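Local coordinates for protein aminotransferase (Streptomyces pactum, PDB 4ZM4) that belongs to the class-III aminotransferases, a family of pyridoxal-phosphate-dependent enzymes, and holds pyridoxal-5'-phosphate in this model, at residues B[339-353]-B[362-374]. The protein carries 1 engineered substitution. Sequence-based numbering, arbitrary orientation.
Sequences EDTGQYMEDTVREVF and INRVGTLMSVALL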
ATOM      1  N   GLU B 339     -25.242  10.762  12.784  1.00 26.31           N
ATOM      2  CA  GLU B 339     -25.218  11.268  14.153  1.00 25.92           C
ATOM      3  C   GLU B 339     -26.343  10.654  14.986  1.00 25.36           C
ATOM      4  O   GLU B 339     -26.103  10.242  16.137  1.00 24.79           O
ATOM      5  CB  GLU B 339     -25.252  12.809  14.157  1.00 25.08           C
ATOM      6  CG  GLU B 339     -25.467  13.463  15.524  1.00 26.97           C
ATOM      7  CD  GLU B 339     -24.451  13.087  16.585  1.00 25.16           C
ATOM      8  OE1 GLU B 339     -23.280  12.820  16.240  1.00 26.05           O
ATOM      9  OE2 GLU B 339     -24.818  13.091  17.772  1.00 24.92           O
ATOM     10  N   ASP B 340     -27.545  10.555  14.413  1.00 25.13           N
ATOM     11  CA  ASP B 340     -28.683   9.890  15.099  1.00 25.42           C
ATOM     12  C   ASP B 340     -28.388   8.414  15.368  1.00 25.19           C
ATOM     13  O   ASP B 340     -28.697   7.897  16.439  1.00 23.82           O
ATOM     14  CB  ASP B 340     -29.988   9.968  14.284  1.00 26.28           C
ATOM     15  CG  ASP B 340     -30.463  11.403  14.044  1.00 28.20           C
ATOM     16  OD1 ASP B 340     -30.038  12.332  14.762  1.00 28.12           O
ATOM     17  OD2 ASP B 340     -31.271  11.604  13.108  1.00 30.82           O
ATOM     18  N   THR B 341     -27.810   7.736  14.370  1.00 25.98           N
ATOM     19  CA  THR B 341     -27.377   6.357  14.529  1.00 26.30           C
ATOM     20  C   THR B 341     -26.427   6.188  15.732  1.00 24.64           C
ATOM     21  O   THR B 341     -26.624   5.319  16.567  1.00 24.99           O
ATOM     22  CB  THR B 341     -26.703   5.835  13.250  1.00 26.32           C
ATOM     23  OG1 THR B 341     -27.646   5.849  12.181  1.00 26.99           O
ATOM     24  CG2 THR B 341     -26.213   4.396  13.448  1.00 26.38           C
ATOM     25  N   GLY B 342     -25.422   7.040  15.805  1.00 25.26           N
ATOM     26  CA  GLY B 342     -24.444   6.997  16.882  1.00 26.33           C
ATOM     27  C   GLY B 342     -25.048   7.322  18.232  1.00 25.46           C
ATOM     28  O   GLY B 342     -24.731   6.673  19.234  1.00 26.43           O
ATOM     29  N   GLN B 343     -25.928   8.306  18.261  1.00 26.21           N
ATOM     30  CA  GLN B 343     -26.571   8.691  19.493  1.00 25.07           C
ATOM     31  C   GLN B 343     -27.383   7.527  20.001  1.00 25.70           C
ATOM     32  O   GLN B 343     -27.363   7.207  21.201  1.00 24.98           O
ATOM     33  CB  GLN B 343     -27.469   9.923  19.288  1.00 24.55           C
ATOM     34  CG  GLN B 343     -28.048  10.498  20.581  1.00 23.77           C
ATOM     35  CD  GLN B 343     -27.010  11.200  21.421  1.00 25.10           C
ATOM     36  OE1 GLN B 343     -26.601  10.715  22.470  1.00 26.39           O
ATOM     37  NE2 GLN B 343     -26.573  12.364  20.962  1.00 27.86           N
ATOM     38  N   TYR B 344     -28.147   6.906  19.105  1.00 26.96           N
ATOM     39  CA  TYR B 344     -28.985   5.793  19.517  1.00 28.36           C
ATOM     40  C   TYR B 344     -28.139   4.631  20.042  1.00 27.42           C
ATOM     41  O   TYR B 344     -28.542   3.960  20.994  1.00 28.78           O
ATOM     42  CB  TYR B 344     -29.914   5.346  18.386  1.00 31.81           C
ATOM     43  CG  TYR B 344     -30.997   4.378  18.850  1.00 34.09           C
ATOM     44  CD1 TYR B 344     -31.942   4.763  19.805  1.00 35.53           C
ATOM     45  CD2 TYR B 344     -31.078   3.094  18.331  1.00 32.89           C
ATOM     46  CE1 TYR B 344     -32.928   3.892  20.238  1.00 36.15           C
ATOM     47  CE2 TYR B 344     -32.066   2.227  18.733  1.00 35.28           C
ATOM     48  CZ  TYR B 344     -32.994   2.631  19.688  1.00 36.89           C
ATOM     49  OH  TYR B 344     -33.984   1.761  20.090  1.00 37.03           O
ATOM     50  N   MET B 345     -26.992   4.367  19.418  1.00 27.78           N
ATOM     51  CA  MET B 345     -26.133   3.275  19.897  1.00 27.08           C
ATOM     52  C   MET B 345     -25.598   3.672  21.251  1.00 26.35           C
ATOM     53  O   MET B 345     -25.634   2.877  22.178  1.00 25.51           O
ATOM     54  CB  MET B 345     -24.982   2.960  18.933  1.00 28.37           C
ATOM     55  CG  MET B 345     -24.046   1.849  19.441  1.00 27.60           C
ATOM     56  SD  MET B 345     -24.778   0.179  19.404  1.00 28.36           S
ATOM     57  CE  MET B 345     -24.481  -0.227  17.682  1.00 28.68           C
ATOM     58  N   GLU B 346     -25.105   4.907  21.358  1.00 25.08           N
ATOM     59  CA  GLU B 346     -24.595   5.396  22.626  1.00 24.80           C
ATOM     60  C   GLU B 346     -25.644   5.268  23.737  1.00 28.12           C
ATOM     61  O   GLU B 346     -25.348   4.684  24.778  1.00 29.13           O
ATOM     62  CB  GLU B 346     -24.120   6.843  22.522  1.00 25.51           C
ATOM     63  CG  GLU B 346     -23.658   7.414  23.859  1.00 24.06           C
ATOM     64  CD  GLU B 346     -23.115   8.826  23.772  1.00 24.69           C
ATOM     65  OE1 GLU B 346     -23.124   9.450  22.674  1.00 25.89           O
ATOM     66  OE2 GLU B 346     -22.633   9.306  24.815  1.00 24.71           O
ATOM     67  N   ASP B 347     -26.863   5.777  23.517  1.00 28.16           N
ATOM     68  CA  ASP B 347     -27.906   5.735  24.558  1.00 30.47           C
ATOM     69  C   ASP B 347     -28.248   4.293  24.963  1.00 31.40           C
ATOM     70  O   ASP B 347     -28.341   3.965  26.151  1.00 32.06           O
ATOM     71  CB  ASP B 347     -29.189   6.478  24.124  1.00 31.89           C
ATOM     72  CG  ASP B 347     -28.965   7.988  23.876  1.00 31.68           C
ATOM     73  OD1 ASP B 347     -27.987   8.578  24.408  1.00 32.78           O
ATOM     74  OD2 ASP B 347     -29.779   8.583  23.136  1.00 30.64           O
ATOM     75  N   THR B 348     -28.389   3.430  23.966  1.00 31.39           N
ATOM     76  CA  THR B 348     -28.734   2.018  24.180  1.00 28.79           C
ATOM     77  C   THR B 348     -27.693   1.280  24.994  1.00 28.12           C
ATOM     78  O   THR B 348     -28.019   0.601  25.961  1.00 28.66           O
ATOM     79  CB  THR B 348     -28.874   1.304  22.831  1.00 29.23           C
ATOM     80  OG1 THR B 348     -29.892   1.957  22.068  1.00 27.86           O
ATOM     81  CG2 THR B 348     -29.260  -0.139  23.037  1.00 30.14           C
ATOM     82  N   VAL B 349     -26.428   1.454  24.628  1.00 27.83           N
ATOM     83  CA  VAL B 349     -25.331   0.787  25.323  1.00 25.97           C
ATOM     84  C   VAL B 349     -25.160   1.317  26.739  1.00 26.98           C
ATOM     85  O   VAL B 349     -24.967   0.528  27.655  1.00 25.35           O
ATOM     86  CB  VAL B 349     -24.030   0.886  24.517  1.00 25.56           C
ATOM     87  CG1 VAL B 349     -22.838   0.393  25.300  1.00 24.85           C
ATOM     88  CG2 VAL B 349     -24.175   0.098  23.221  1.00 26.71           C
ATOM     89  N   ARG B 350     -25.300   2.627  26.942  1.00 29.39           N
ATOM     90  CA  ARG B 350     -25.342   3.196  28.319  1.00 31.32           C
ATOM     91  C   ARG B 350     -26.435   2.572  29.219  1.00 31.98           C
ATOM     92  O   ARG B 350     -26.168   2.219  30.365  1.00 28.58           O
ATOM     93  CB  ARG B 350     -25.534   4.723  28.297  1.00 32.84           C
ATOM     94  CG  ARG B 350     -24.240   5.501  28.159  1.00 37.71           C
ATOM     95  CD  ARG B 350     -24.391   7.011  28.406  1.00 40.65           C
ATOM     96  NE  ARG B 350     -23.378   7.750  27.650  1.00 41.78           N
ATOM     97  CZ  ARG B 350     -22.078   7.816  27.960  1.00 42.48           C
ATOM     98  NH1 ARG B 350     -21.601   7.233  29.058  1.00 44.92           N
ATOM     99  NH2 ARG B 350     -21.239   8.477  27.168  1.00 41.38           N
ATOM    100  N   GLU B 351     -27.651   2.429  28.692  1.00 30.66           N
ATOM    101  CA  GLU B 351     -28.739   1.840  29.458  1.00 33.55           C
ATOM    102  C   GLU B 351     -28.372   0.396  29.821  1.00 30.96           C
ATOM    103  O   GLU B 351     -28.518  -0.019  30.968  1.00 31.35           O
ATOM    104  CB  GLU B 351     -30.053   1.906  28.666  1.00 35.25           C
ATOM    105  CG  GLU B 351     -31.299   1.427  29.392  1.00 41.60           C
ATOM    106  CD  GLU B 351     -32.515   1.258  28.464  1.00 47.76           C
ATOM    107  OE1 GLU B 351     -32.645   2.037  27.480  1.00 51.97           O
ATOM    108  OE2 GLU B 351     -33.344   0.333  28.708  1.00 46.88           O
ATOM    109  N   VAL B 352     -27.904  -0.375  28.849  1.00 30.31           N
ATOM    110  CA  VAL B 352     -27.635  -1.796  29.091  1.00 29.67           C
ATOM    111  C   VAL B 352     -26.591  -1.976  30.195  1.00 30.90           C
ATOM    112  O   VAL B 352     -26.734  -2.842  31.037  1.00 31.16           O
ATOM    113  CB  VAL B 352     -27.231  -2.525  27.793  1.00 29.59           C
ATOM    114  CG1 VAL B 352     -26.691  -3.928  28.089  1.00 30.03           C
ATOM    115  CG2 VAL B 352     -28.425  -2.610  26.854  1.00 27.79           C
ATOM    116  N   PHE B 353     -25.545  -1.162  30.182  1.00 34.15           N
ATOM    117  CA  PHE B 353     -24.514  -1.228  31.233  1.00 36.41           C
ATOM    118  C   PHE B 353     -25.035  -0.696  32.583  1.00 34.78           C
ATOM    119  O   PHE B 353     -24.662  -1.214  33.638  1.00 34.33           O
ATOM    120  CB  PHE B 353     -23.231  -0.486  30.800  1.00 36.34           C
ATOM    121  CG  PHE B 353     -22.356  -1.279  29.865  1.00 37.92           C
ATOM    122  CD1 PHE B 353     -22.646  -1.370  28.513  1.00 37.94           C
ATOM    123  CD2 PHE B 353     -21.232  -1.922  30.331  1.00 39.62           C
ATOM    124  CE1 PHE B 353     -21.839  -2.095  27.648  1.00 37.04           C
ATOM    125  CE2 PHE B 353     -20.428  -2.641  29.470  1.00 39.71           C
ATOM    126  CZ  PHE B 353     -20.735  -2.732  28.127  1.00 36.94           C
ATOM    127  N   ILE B 362     -17.581   5.577  27.578  1.00 27.02           N
ATOM    128  CA  ILE B 362     -18.001   5.626  26.164  1.00 25.84           C
ATOM    129  C   ILE B 362     -17.697   7.009  25.613  1.00 26.45           C
ATOM    130  O   ILE B 362     -18.164   7.999  26.171  1.00 26.34           O
ATOM    131  CB  ILE B 362     -19.517   5.374  26.016  1.00 25.82           C
ATOM    132  CG1 ILE B 362     -19.884   3.976  26.501  1.00 27.92           C
ATOM    133  CG2 ILE B 362     -19.953   5.539  24.560  1.00 26.08           C
ATOM    134  CD1 ILE B 362     -21.382   3.682  26.516  1.00 29.32           C
ATOM    135  N   ASN B 363     -16.844   7.087  24.601  1.00 25.40           N
ATOM    136  CA  ASN B 363     -16.607   8.340  23.885  1.00 26.44           C
ATOM    137  C   ASN B 363     -17.156   8.199  22.465  1.00 22.72           C
ATOM    138  O   ASN B 363     -17.052   7.147  21.878  1.00 20.39           O
ATOM    139  CB  ASN B 363     -15.114   8.697  23.807  1.00 28.24           C
ATOM    140  CG  ASN B 363     -14.518   9.150  25.143  1.00 31.32           C
ATOM    141  OD1 ASN B 363     -13.383   8.771  25.478  1.00 36.10           O
ATOM    142  ND2 ASN B 363     -15.221  10.008  25.868  1.00 33.54           N
ATOM    143  N   ARG B 364     -17.742   9.254  21.935  1.00 21.23           N
ATOM    144  CA  ARG B 364     -18.272   9.192  20.612  1.00 21.90           C
ATOM    145  C   ARG B 364     -18.066  10.490  19.822  1.00 22.20           C
ATOM    146  O   ARG B 364     -18.202  11.585  20.350  1.00 22.21           O
ATOM    147  CB  ARG B 364     -19.760   8.848  20.672  1.00 22.43           C
ATOM    148  CG  ARG B 364     -20.380   8.567  19.297  1.00 22.87           C
ATOM    149  CD  ARG B 364     -21.830   8.099  19.413  1.00 22.45           C
ATOM    150  NE  ARG B 364     -22.707   9.152  19.927  1.00 22.46           N
ATOM    151  CZ  ARG B 364     -23.169  10.179  19.215  1.00 21.92           C
ATOM    152  NH1 ARG B 364     -22.842  10.328  17.938  1.00 21.52           N
ATOM    153  NH2 ARG B 364     -23.977  11.071  19.794  1.00 21.94           N
ATOM    154  N   VAL B 365     -17.719  10.354  18.548  1.00 20.32           N
ATOM    155  CA  VAL B 365     -17.720  11.461  17.628  1.00 18.26           C
ATOM    156  C   VAL B 365     -18.366  10.908  16.354  1.00 19.64           C
ATOM    157  O   VAL B 365     -17.703  10.202  15.550  1.00 17.56           O
ATOM    158  CB  VAL B 365     -16.300  12.012  17.346  1.00 18.41           C
ATOM    159  CG1 VAL B 365     -16.380  13.219  16.434  1.00 17.85           C
ATOM    160  CG2 VAL B 365     -15.577  12.391  18.632  1.00 17.77           C
ATOM    161  N   GLY B 366     -19.668  11.192  16.215  1.00 17.83           N
ATOM    162  CA  GLY B 366     -20.463  10.703  15.142  1.00 18.03           C
ATOM    163  C   GLY B 366     -20.598   9.204  15.267  1.00 19.30           C
ATOM    164  O   GLY B 366     -21.038   8.700  16.288  1.00 19.38           O
ATOM    165  N   THR B 367     -20.180   8.491  14.222  1.00 20.15           N
ATOM    166  CA  THR B 367     -20.251   7.042  14.190  1.00 20.36           C
ATOM    167  C   THR B 367     -18.942   6.381  14.639  1.00 23.90           C
ATOM    168  O   THR B 367     -18.779   5.162  14.528  1.00 25.67           O
ATOM    169  CB  THR B 367     -20.623   6.576  12.765  1.00 19.23           C
ATOM    170  OG1 THR B 367     -19.851   7.284  11.782  1.00 15.79           O
ATOM    171  CG2 THR B 367     -22.082   6.830  12.515  1.00 19.21           C
ATOM    172  N   LEU B 368     -17.998   7.192  15.095  1.00 26.31           N
ATOM    173  CA  LEU B 368     -16.727   6.714  15.658  1.00 26.32           C
ATOM    174  C   LEU B 368     -16.996   6.655  17.154  1.00 28.54           C
ATOM    175  O   LEU B 368     -17.537   7.609  17.730  1.00 32.20           O
ATOM    176  CB  LEU B 368     -15.657   7.727  15.378  1.00 27.60           C
ATOM    177  CG  LEU B 368     -14.324   7.400  14.769  1.00 30.72           C
ATOM    178  CD1 LEU B 368     -14.423   6.468  13.588  1.00 35.80           C
ATOM    179  CD2 LEU B 368     -13.707   8.708  14.346  1.00 32.16           C
ATOM    180  N   MET B 369     -16.719   5.517  17.770  1.00 28.55           N
ATOM    181  CA  MET B 369     -17.219   5.238  19.111  1.00 27.70           C
ATOM    182  C   MET B 369     -16.299   4.252  19.873  1.00 26.26           C
ATOM    183  O   MET B 369     -15.984   3.178  19.342  1.00 29.27           O
ATOM    184  CB  MET B 369     -18.621   4.647  18.964  1.00 29.27           C
ATOM    185  CG  MET B 369     -19.402   4.506  20.234  1.00 31.05           C
ATOM    186  SD  MET B 369     -21.108   4.072  19.812  1.00 33.12           S
ATOM    187  CE  MET B 369     -21.667   3.775  21.497  1.00 28.07           C
ATOM    188  N   SER B 370     -15.920   4.604  21.108  1.00 24.17           N
ATOM    189  CA  SER B 370     -15.194   3.669  22.028  1.00 23.68           C
ATOM    190  C   SER B 370     -16.107   3.281  23.199  1.00 23.66           C
ATOM    191  O   SER B 370     -16.834   4.119  23.740  1.00 24.33           O
ATOM    192  CB  SER B 370     -13.768   4.059  22.522  1.00 21.60           C
ATOM    193  OG  SER B 370     -13.722   5.219  23.314  1.00 21.11           O
ATOM    194  N   VAL B 371     -16.051   2.003  23.549  1.00 24.60           N
ATOM    195  CA  VAL B 371     -16.819   1.413  24.640  1.00 25.62           C
ATOM    196  C   VAL B 371     -15.891   0.531  25.462  1.00 26.19           C
ATOM    197  O   VAL B 371     -15.429  -0.495  24.983  1.00 28.23           O
ATOM    198  CB  VAL B 371     -17.999   0.538  24.132  1.00 26.69           C
ATOM    199  CG1 VAL B 371     -18.713  -0.140  25.298  1.00 29.59           C
ATOM    200  CG2 VAL B 371     -18.989   1.368  23.340  1.00 24.10           C
ATOM    201  N   ALA B 372     -15.620   0.952  26.695  1.00 27.72           N
ATOM    202  CA  ALA B 372     -14.676   0.299  27.553  1.00 28.09           C
ATOM    203  C   ALA B 372     -15.286   0.047  28.925  1.00 29.34           C
ATOM    204  O   ALA B 372     -15.808   0.942  29.559  1.00 30.71           O
ATOM    205  CB  ALA B 372     -13.411   1.155  27.678  1.00 29.65           C
ATOM    206  N   LEU B 373     -15.149  -1.186  29.382  1.00 28.96           N
ATOM    207  CA  LEU B 373     -15.596  -1.629  30.669  1.00 30.99           C
ATOM    208  C   LEU B 373     -14.565  -1.184  31.700  1.00 29.91           C
ATOM    209  O   LEU B 373     -13.367  -1.420  31.531  1.00 31.60           O
ATOM    210  CB  LEU B 373     -15.696  -3.152  30.623  1.00 35.60           C
ATOM    211  CG  LEU B 373     -16.443  -3.992  31.630  1.00 40.35           C
ATOM    212  CD1 LEU B 373     -17.895  -3.605  31.736  1.00 42.65           C
ATOM    213  CD2 LEU B 373     -16.358  -5.433  31.175  1.00 45.85           C
ATOM    214  N   LEU B 374     -15.020  -0.527  32.767  1.00 28.82           N
ATOM    215  CA  LEU B 374     -14.124   0.058  33.760  1.00 26.86           C
ATOM    216  C   LEU B 374     -13.880  -0.828  34.980  1.00 26.23           C
ATOM    217  O   LEU B 374     -14.683  -1.679  35.312  1.00 27.98           O
ATOM    218  CB  LEU B 374     -14.679   1.413  34.214  1.00 26.06           C
ATOM    219  CG  LEU B 374     -14.957   2.437  33.123  1.00 26.45           C
ATOM    220  CD1 LEU B 374     -15.392   3.756  33.722  1.00 27.08           C
ATOM    221  CD2 LEU B 374     -13.734   2.656  32.237  1.00 27.68           C
TER
HETATM  222  O   HOH W   1     -18.527   7.781  29.849  1.00 25.06           O
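Arg364 lies against helix 339-353 with each of its guanidinium nitrogens bonded. NH1 and NH2 meet the carboxylate of Glu339 end-on, one nitrogen to each oxygen, both at 3.0 Å (NH1 to OE1, NH2 to OE2). The carboxylate and guanidinium planes are 41° apart, so the grip is not coplanar. Arg364 NE gives a shorter bond, 2.8 Å, to Glu346 OE1 on its anti side, and the other hydrogen of NH1 turns back to Gly366 O in the type II' turn of its own hairpin. A bend at chi3 (66°) lays the group against the helix, with the backbone N of Gln343 over its face, 3.5 Å from Arg364 CZ; Gly342 has no side chain to block this approach. Glu346 is shared: its OE2 accepts from Arg350 NH2 at 2.9 Å. Arg350 NH2 also reaches Ile362 O weakly, and a water bridges Arg350 NH1 to Ile362 N, the latter bond weak. Alongside the charged groups, Met369 CE packs 3.5 Å from Glu346 CA, Val349 CG1 touches Ile362 CD1, and Leu373 CD1 meets the edge of the Phe353 ring. Trp421, on the third strand of the sheet, adds to this apolar layer. The four alternating acids and arginines tie the helix to the hairpin that follows it, and probably offset one another's charge.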